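Local coordinates for DNA polymerase III subunit beta (Helicobacter pylori 26695, PDB 4S3I), which forms a ring-shaped sliding clamp that tethers DNA polymerases and other proteins to DNA and so makes replication processive, at residues D86-L98 with K101-D113. Numbering follows the deposited sequence. Where two conformers were deposited one is given.
Sequences DSNIILETKDDSL and KQNKSSFKLPMFD
Ile90 and Lys101 form an antiparallel hydrogen-bonded pair, Ile90 N to Lys101 O at 2.8 Å and Lys101 N to Ile90 O in return. Leu98 and Leu109 form a like pair between the next two strands, Leu98 N reaching Leu109 O at 2.8 Å, and Met111 N extends the register to Asp96 O at 2.7 Å. Type II' turns at Lys94-Ser97 and Gln102-Ser105 link strands 89-94, 97-102 and 105-110 into a three-stranded antiparallel meander of the N-terminal clamp domain. Strand 105-110 pairs antiparallel with a strand of the second subunit, so the sheet continues through the dimer interface of the ring. Pro110, lacking an N-H, suits a non-hydrogen-bonded position opposite Ser97. Apolar Leu98 and Leu109 suit the buried side, where both pack on Ile72; Ile90 and Lys101 meet CB to CB on the other, exposed face. Flexible Met111 bends at chi3 (-68°), bringing CE to 3.8 Å from Thr93 CG2, the side chains crossing nearly at right angles, while its CG packs against Leu98 CB. Gln102 is long enough to bridge to the loop before strand 89-94: with CG anti to the backbone N (chi1 -179°), NE2 donates to Ser87 O at 2.9 Å from above the carbonyl plane, the N-H...O angle a bent 139°. Its OE1 accepts from Lys85 N. Beta-branched Ile89 fills the buried side against Ile81 and Leu84, crossing the Gln102 side chain obliquely.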
ATOM      1  N   ASP A  86      -8.460 -16.171 -19.207  1.00 45.69           N
ATOM      2  CA  ASP A  86      -8.164 -17.450 -18.578  1.00 56.76           C
ATOM      3  C   ASP A  86      -8.439 -18.574 -19.572  1.00 59.72           C
ATOM      4  O   ASP A  86      -9.364 -19.370 -19.400  1.00 68.11           O
ATOM      5  CB  ASP A  86      -8.979 -17.633 -17.294  1.00 66.86           C
ATOM      6  CG  ASP A  86      -8.544 -16.684 -16.186  1.00 76.94           C
ATOM      7  OD1 ASP A  86      -7.333 -16.642 -15.874  1.00 76.92           O
ATOM      8  OD2 ASP A  86      -9.414 -15.970 -15.634  1.00 80.96           O
ATOM      9  N   SER A  87      -7.638 -18.594 -20.632  1.00 46.74           N
ATOM     10  CA  SER A  87      -7.628 -19.671 -21.612  1.00 50.42           C
ATOM     11  C   SER A  87      -6.166 -19.939 -21.983  1.00 46.82           C
ATOM     12  O   SER A  87      -5.288 -19.119 -21.692  1.00 42.05           O
ATOM     13  CB  SER A  87      -8.452 -19.300 -22.849  1.00 52.39           C
ATOM     14  OG  SER A  87      -7.856 -18.243 -23.580  1.00 50.72           O
ATOM     15  N   ASN A  88      -5.896 -21.081 -22.604  1.00 38.86           N
ATOM     16  CA  ASN A  88      -4.520 -21.480 -22.864  1.00 37.93           C
ATOM     17  C   ASN A  88      -3.747 -20.491 -23.745  1.00 38.79           C
ATOM     18  O   ASN A  88      -4.321 -19.828 -24.608  1.00 33.87           O
ATOM     19  CB  ASN A  88      -4.479 -22.885 -23.476  1.00 43.85           C
ATOM     20  CG  ASN A  88      -4.736 -23.975 -22.448  1.00 42.79           C
ATOM     21  OD1 ASN A  88      -4.962 -23.696 -21.268  1.00 39.28           O
ATOM     22  ND2 ASN A  88      -4.702 -25.229 -22.898  1.00 46.86           N
ATOM     23  N   ILE A  89      -2.436 -20.423 -23.528  1.00 35.66           N
ATOM     24  CA  ILE A  89      -1.570 -19.489 -24.246  1.00 32.94           C
ATOM     25  C   ILE A  89      -0.543 -20.219 -25.087  1.00 33.42           C
ATOM     26  O   ILE A  89       0.102 -21.152 -24.615  1.00 34.53           O
ATOM     27  CB  ILE A  89      -0.839 -18.570 -23.254  1.00 35.61           C
ATOM     28  CG1 ILE A  89      -1.856 -17.665 -22.550  1.00 36.84           C
ATOM     29  CG2 ILE A  89       0.238 -17.733 -23.959  1.00 33.51           C
ATOM     30  CD1 ILE A  89      -1.288 -16.913 -21.371  1.00 35.43           C
ATOM     31  N   ILE A  90      -0.390 -19.789 -26.334  1.00 33.37           N
ATOM     32  CA  ILE A  90       0.600 -20.356 -27.226  1.00 33.52           C
ATOM     33  C   ILE A  90       1.903 -19.558 -27.163  1.00 34.77           C
ATOM     34  O   ILE A  90       1.897 -18.338 -27.320  1.00 34.68           O
ATOM     35  CB  ILE A  90       0.074 -20.367 -28.667  1.00 36.66           C
ATOM     36  CG1 ILE A  90      -1.077 -21.371 -28.794  1.00 46.00           C
ATOM     37  CG2 ILE A  90       1.186 -20.672 -29.653  1.00 34.22           C
ATOM     38  CD1 ILE A  90      -1.801 -21.332 -30.131  1.00 46.19           C
ATOM     39  N   LEU A  91       3.018 -20.247 -26.936  1.00 34.14           N
ATOM     40  CA  LEU A  91       4.330 -19.610 -26.980  1.00 32.76           C
ATOM     41  C   LEU A  91       5.122 -20.228 -28.109  1.00 38.46           C
ATOM     42  O   LEU A  91       5.304 -21.450 -28.156  1.00 33.52           O
ATOM     43  CB  LEU A  91       5.067 -19.780 -25.654  1.00 32.34           C
ATOM     44  CG  LEU A  91       4.258 -19.330 -24.446  1.00 31.91           C
ATOM     45  CD1 LEU A  91       4.971 -19.675 -23.144  1.00 35.12           C
ATOM     46  CD2 LEU A  91       3.965 -17.829 -24.520  1.00 31.69           C
ATOM     47  N   GLU A  92       5.578 -19.397 -29.037  1.00 33.37           N
ATOM     48  CA  GLU A  92       6.287 -19.917 -30.199  1.00 33.87           C
ATOM     49  C   GLU A  92       7.417 -18.988 -30.617  1.00 35.18           C
ATOM     50  O   GLU A  92       7.201 -17.796 -30.809  1.00 34.39           O
ATOM     51  CB  GLU A  92       5.312 -20.103 -31.369  1.00 50.00           C
ATOM     52  CG  GLU A  92       5.972 -20.571 -32.670  1.00 55.71           C
ATOM     53  CD  GLU A  92       4.954 -20.940 -33.745  1.00 65.11           C
ATOM     54  OE1 GLU A  92       3.745 -20.673 -33.543  1.00 67.01           O
ATOM     55  OE2 GLU A  92       5.369 -21.497 -34.786  1.00 66.90           O
ATOM     56  N   THR A  93       8.620 -19.528 -30.771  1.00 34.15           N
ATOM     57  CA  THR A  93       9.732 -18.694 -31.199  1.00 42.23           C
ATOM     58  C   THR A  93       9.650 -18.448 -32.696  1.00 55.54           C
ATOM     59  O   THR A  93       9.178 -19.291 -33.461  1.00 58.47           O
ATOM     60  CB  THR A  93      11.093 -19.309 -30.856  1.00 38.43           C
ATOM     61  OG1 THR A  93      11.192 -20.592 -31.477  1.00 40.41           O
ATOM     62  CG2 THR A  93      11.244 -19.450 -29.346  1.00 40.26           C
ATOM     63  N   LYS A  94      10.109 -17.273 -33.098  1.00 55.95           N
ATOM     64  CA  LYS A  94      10.165 -16.898 -34.494  1.00 62.95           C
ATOM     65  C   LYS A  94      11.417 -16.044 -34.620  1.00 59.68           C
ATOM     66  O   LYS A  94      11.444 -14.921 -34.131  1.00 58.78           O
ATOM     67  CB  LYS A  94       8.911 -16.108 -34.881  1.00 67.71           C
ATOM     68  CG  LYS A  94       7.874 -16.898 -35.692  1.00 77.06           C
ATOM     69  CD  LYS A  94       6.814 -17.583 -34.823  1.00 79.89           C
ATOM     70  CE  LYS A  94       5.714 -18.232 -35.681  1.00 81.90           C
ATOM     71  NZ  LYS A  94       6.202 -19.360 -36.534  1.00 81.73           N
ATOM     72  N   ASP A  95      12.453 -16.594 -35.248  1.00 67.00           N
ATOM     73  CA  ASP A  95      13.807 -16.008 -35.247  1.00 73.84           C
ATOM     74  C   ASP A  95      14.357 -15.590 -33.855  1.00 67.11           C
ATOM     75  O   ASP A  95      14.600 -16.437 -32.990  1.00 66.28           O
ATOM     76  CB  ASP A  95      13.966 -14.894 -36.317  1.00169.43           C
ATOM     77  CG  ASP A  95      13.134 -13.652 -36.024  1.00169.34           C
ATOM     78  OD1 ASP A  95      13.606 -12.792 -35.245  1.00169.82           O
ATOM     79  OD2 ASP A  95      12.014 -13.541 -36.562  1.00168.40           O
ATOM     80  N   ASP A  96      14.554 -14.290 -33.667  1.00 60.90           N
ATOM     81  CA  ASP A  96      15.162 -13.713 -32.476  1.00 60.47           C
ATOM     82  C   ASP A  96      14.034 -13.217 -31.575  1.00 48.52           C
ATOM     83  O   ASP A  96      14.219 -12.311 -30.765  1.00 35.12           O
ATOM     84  CB  ASP A  96      16.012 -12.515 -32.918  1.00 76.68           C
ATOM     85  CG  ASP A  96      17.244 -12.296 -32.055  1.00 91.34           C
ATOM     86  OD1 ASP A  96      17.387 -12.957 -31.002  1.00 96.54           O
ATOM     87  OD2 ASP A  96      18.073 -11.439 -32.441  1.00 95.07           O
ATOM     88  N   SER A  97      12.853 -13.804 -31.728  1.00 35.31           N
ATOM     89  CA  SER A  97      11.656 -13.218 -31.149  1.00 37.59           C
ATOM     90  C   SER A  97      10.732 -14.291 -30.589  1.00 34.00           C
ATOM     91  O   SER A  97      10.639 -15.388 -31.153  1.00 34.19           O
ATOM     92  CB  SER A  97      10.940 -12.387 -32.216  1.00 41.96           C
ATOM     93  OG  SER A  97       9.670 -11.987 -31.775  1.00 42.04           O
ATOM     94  N   LEU A  98      10.075 -13.988 -29.476  1.00 33.48           N
ATOM     95  CA  LEU A  98       9.103 -14.909 -28.901  1.00 33.12           C
ATOM     96  C   LEU A  98       7.697 -14.407 -29.188  1.00 38.80           C
ATOM     97  O   LEU A  98       7.357 -13.268 -28.831  1.00 32.90           O
ATOM     98  CB  LEU A  98       9.275 -15.028 -27.388  1.00 32.63           C
ATOM     99  CG  LEU A  98       8.272 -16.014 -26.775  1.00 39.93           C
ATOM    100  CD1 LEU A  98       8.563 -17.415 -27.299  1.00 37.59           C
ATOM    101  CD2 LEU A  98       8.266 -16.002 -25.250  1.00 42.46           C
ATOM    102  N   LYS A 101       0.460 -15.973 -28.176  1.00 33.24           N
ATOM    103  CA  LYS A 101      -0.869 -15.900 -28.791  1.00 36.57           C
ATOM    104  C   LYS A 101      -1.938 -16.455 -27.877  1.00 37.09           C
ATOM    105  O   LYS A 101      -1.739 -17.470 -27.203  1.00 33.41           O
ATOM    106  CB  LYS A 101      -0.913 -16.646 -30.129  1.00 36.01           C
ATOM    107  CG  LYS A 101       0.384 -16.665 -30.890  1.00 55.19           C
ATOM    108  CD  LYS A 101       0.410 -15.606 -31.970  1.00 69.75           C
ATOM    109  CE  LYS A 101      -0.627 -15.888 -33.045  1.00 79.96           C
ATOM    110  NZ  LYS A 101      -0.486 -14.955 -34.204  1.00 83.06           N
ATOM    111  N   GLN A 102      -3.071 -15.769 -27.842  1.00 33.80           N
ATOM    112  CA  GLN A 102      -4.248 -16.285 -27.173  1.00 34.02           C
ATOM    113  C   GLN A 102      -5.431 -15.800 -27.987  1.00 39.28           C
ATOM    114  O   GLN A 102      -5.817 -14.636 -27.880  1.00 34.71           O
ATOM    115  CB  GLN A 102      -4.358 -15.762 -25.738  1.00 33.53           C
ATOM    116  CG  GLN A 102      -5.567 -16.309 -24.996  1.00 33.91           C
ATOM    117  CD  GLN A 102      -5.800 -15.632 -23.667  1.00 36.82           C
ATOM    118  OE1 GLN A 102      -6.238 -14.480 -23.612  1.00 42.20           O
ATOM    119  NE2 GLN A 102      -5.512 -16.344 -22.579  1.00 37.09           N
ATOM    120  N   ASN A 103      -5.964 -16.686 -28.826  1.00 38.31           N
ATOM    121  CA  ASN A 103      -7.118 -16.381 -29.671  0.63 37.51           C
ATOM    122  C   ASN A 103      -6.901 -15.135 -30.517  1.00 36.13           C
ATOM    123  O   ASN A 103      -6.076 -15.145 -31.431  1.00 36.10           O
ATOM    124  CB  ASN A 103      -8.401 -16.252 -28.848  0.63 40.52           C
ATOM    125  CG  ASN A 103      -9.647 -16.197 -29.720  0.63 42.96           C
ATOM    126  OD1 ASN A 103      -9.594 -16.480 -30.923  0.63 44.40           O
ATOM    127  ND2 ASN A 103     -10.772 -15.839 -29.119  0.63 40.16           N
ATOM    128  N   LYS A 104      -7.626 -14.060 -30.208  1.00 36.28           N
ATOM    129  CA  LYS A 104      -7.520 -12.826 -30.995  1.00 47.58           C
ATOM    130  C   LYS A 104      -6.298 -11.971 -30.630  1.00 43.07           C
ATOM    131  O   LYS A 104      -5.943 -11.050 -31.356  1.00 40.20           O
ATOM    132  CB  LYS A 104      -8.797 -11.991 -30.856  1.00 43.31           C
ATOM    133  CG  LYS A 104     -10.078 -12.734 -31.198  1.00 51.86           C
ATOM    134  CD  LYS A 104     -10.691 -12.249 -32.505  1.00 57.59           C
ATOM    135  CE  LYS A 104     -12.184 -11.951 -32.341  1.00 60.44           C
ATOM    136  NZ  LYS A 104     -13.009 -13.153 -32.027  1.00 57.80           N
ATOM    137  N   SER A 105      -5.661 -12.282 -29.506  1.00 35.15           N
ATOM    138  CA  SER A 105      -4.541 -11.486 -29.022  1.00 34.59           C
ATOM    139  C   SER A 105      -3.213 -12.099 -29.422  1.00 42.65           C
ATOM    140  O   SER A 105      -3.043 -13.323 -29.385  1.00 43.05           O
ATOM    141  CB  SER A 105      -4.602 -11.345 -27.504  1.00 34.09           C
ATOM    142  OG  SER A 105      -5.844 -10.816 -27.112  1.00 36.78           O
ATOM    143  N   SER A 106      -2.264 -11.251 -29.806  1.00 34.19           N
ATOM    144  CA  SER A 106      -0.926 -11.734 -30.156  1.00 33.96           C
ATOM    145  C   SER A 106       0.165 -10.708 -29.843  1.00 34.19           C
ATOM    146  O   SER A 106      -0.034  -9.508 -30.017  1.00 35.24           O
ATOM    147  CB  SER A 106      -0.863 -12.151 -31.624  1.00 34.47           C
ATOM    148  OG  SER A 106      -0.988 -11.038 -32.477  1.00 48.63           O
ATOM    149  N   PHE A 107       1.324 -11.180 -29.401  1.00 35.45           N
ATOM    150  CA  PHE A 107       2.395 -10.277 -29.015  1.00 33.17           C
ATOM    151  C   PHE A 107       3.714 -10.801 -29.503  1.00 34.15           C
ATOM    152  O   PHE A 107       3.869 -12.006 -29.725  1.00 34.34           O
ATOM    153  CB  PHE A 107       2.485 -10.168 -27.495  1.00 32.64           C
ATOM    154  CG  PHE A 107       1.175  -9.921 -26.825  1.00 32.71           C
ATOM    155  CD1 PHE A 107       0.264 -10.956 -26.643  1.00 32.55           C
ATOM    156  CD2 PHE A 107       0.855  -8.658 -26.356  1.00 32.63           C
ATOM    157  CE1 PHE A 107      -0.943 -10.729 -26.030  1.00 32.60           C
ATOM    158  CE2 PHE A 107      -0.343  -8.428 -25.730  1.00 36.08           C
ATOM    159  CZ  PHE A 107      -1.248  -9.469 -25.569  1.00 41.63           C
ATOM    160  N   LYS A 108       4.679  -9.900 -29.637  1.00 33.34           N
ATOM    161  CA  LYS A 108       6.054 -10.291 -29.924  1.00 33.43           C
ATOM    162  C   LYS A 108       7.013  -9.584 -28.973  1.00 35.39           C
ATOM    163  O   LYS A 108       6.855  -8.393 -28.691  1.00 33.33           O
ATOM    164  CB  LYS A 108       6.408  -9.985 -31.376  1.00 39.05           C
ATOM    165  CG  LYS A 108       5.766 -10.926 -32.381  1.00 50.45           C
ATOM    166  CD  LYS A 108       6.242 -10.643 -33.801  1.00 62.93           C
ATOM    167  CE  LYS A 108       6.094  -9.162 -34.168  1.00 69.79           C
ATOM    168  NZ  LYS A 108       4.684  -8.724 -34.427  1.00 70.34           N
ATOM    169  N   LEU A 109       7.994 -10.322 -28.466  1.00 33.06           N
ATOM    170  CA  LEU A 109       9.035  -9.740 -27.629  1.00 33.00           C
ATOM    171  C   LEU A 109      10.385 -10.271 -28.092  1.00 33.33           C
ATOM    172  O   LEU A 109      10.501 -11.430 -28.497  1.00 33.36           O
ATOM    173  CB  LEU A 109       8.806 -10.039 -26.141  1.00 32.41           C
ATOM    174  CG  LEU A 109       7.670  -9.293 -25.454  1.00 32.14           C
ATOM    175  CD1 LEU A 109       7.440  -9.796 -24.037  1.00 31.58           C
ATOM    176  CD2 LEU A 109       7.956  -7.796 -25.433  1.00 35.13           C
ATOM    177  N   PRO A 110      11.415  -9.417 -28.049  1.00 33.69           N
ATOM    178  CA  PRO A 110      12.717  -9.837 -28.568  1.00 34.16           C
ATOM    179  C   PRO A 110      13.424 -10.790 -27.594  1.00 33.90           C
ATOM    180  O   PRO A 110      13.327 -10.608 -26.382  1.00 33.48           O
ATOM    181  CB  PRO A 110      13.485  -8.518 -28.681  1.00 34.68           C
ATOM    182  CG  PRO A 110      12.882  -7.640 -27.558  1.00 34.28           C
ATOM    183  CD  PRO A 110      11.430  -8.051 -27.477  1.00 33.85           C
ATOM    184  N   MET A 111      14.123 -11.791 -28.122  1.00 34.20           N
ATOM    185  CA  MET A 111      14.885 -12.700 -27.282  1.00 34.10           C
ATOM    186  C   MET A 111      16.363 -12.327 -27.335  1.00 34.74           C
ATOM    187  O   MET A 111      16.818 -11.749 -28.324  1.00 35.33           O
ATOM    188  CB  MET A 111      14.684 -14.143 -27.757  1.00 34.12           C
ATOM    189  CG  MET A 111      13.233 -14.601 -27.818  1.00 33.66           C
ATOM    190  SD  MET A 111      13.187 -16.393 -27.793  1.00 33.69           S
ATOM    191  CE  MET A 111      13.926 -16.797 -29.379  1.00 39.58           C
ATOM    192  N   PHE A 112      17.118 -12.659 -26.287  1.00 34.69           N
ATOM    193  CA  PHE A 112      18.575 -12.499 -26.319  1.00 35.41           C
ATOM    194  C   PHE A 112      19.270 -13.844 -26.576  1.00 35.76           C
ATOM    195  O   PHE A 112      18.636 -14.897 -26.527  1.00 35.39           O
ATOM    196  CB  PHE A 112      19.084 -11.891 -25.005  1.00 35.30           C
ATOM    197  CG  PHE A 112      18.663 -10.462 -24.783  1.00 35.20           C
ATOM    198  CD1 PHE A 112      18.597  -9.562 -25.844  1.00 38.34           C
ATOM    199  CD2 PHE A 112      18.353 -10.012 -23.512  1.00 34.70           C
ATOM    200  CE1 PHE A 112      18.211  -8.233 -25.632  1.00 39.37           C
ATOM    201  CE2 PHE A 112      17.959  -8.695 -23.292  1.00 34.68           C
ATOM    202  CZ  PHE A 112      17.884  -7.807 -24.350  1.00 35.96           C
ATOM    203  N   ASP A 113      20.568 -13.806 -26.837  1.00 36.56           N
ATOM    204  CA  ASP A 113      21.352 -15.034 -26.993  1.00 37.04           C
ATOM    205  C   ASP A 113      21.390 -15.804 -25.664  1.00 37.68           C
ATOM    206  O   ASP A 113      22.005 -15.361 -24.695  1.00 36.77           O
ATOM    207  CB  ASP A 113      22.768 -14.693 -27.473  1.00 38.09           C
ATOM    208  CG  ASP A 113      23.618 -15.929 -27.764  1.00 47.15           C
ATOM    209  OD1 ASP A 113      23.108 -17.070 -27.692  1.00 45.10           O
ATOM    210  OD2 ASP A 113      24.810 -15.740 -28.081  1.00 52.51           O
TER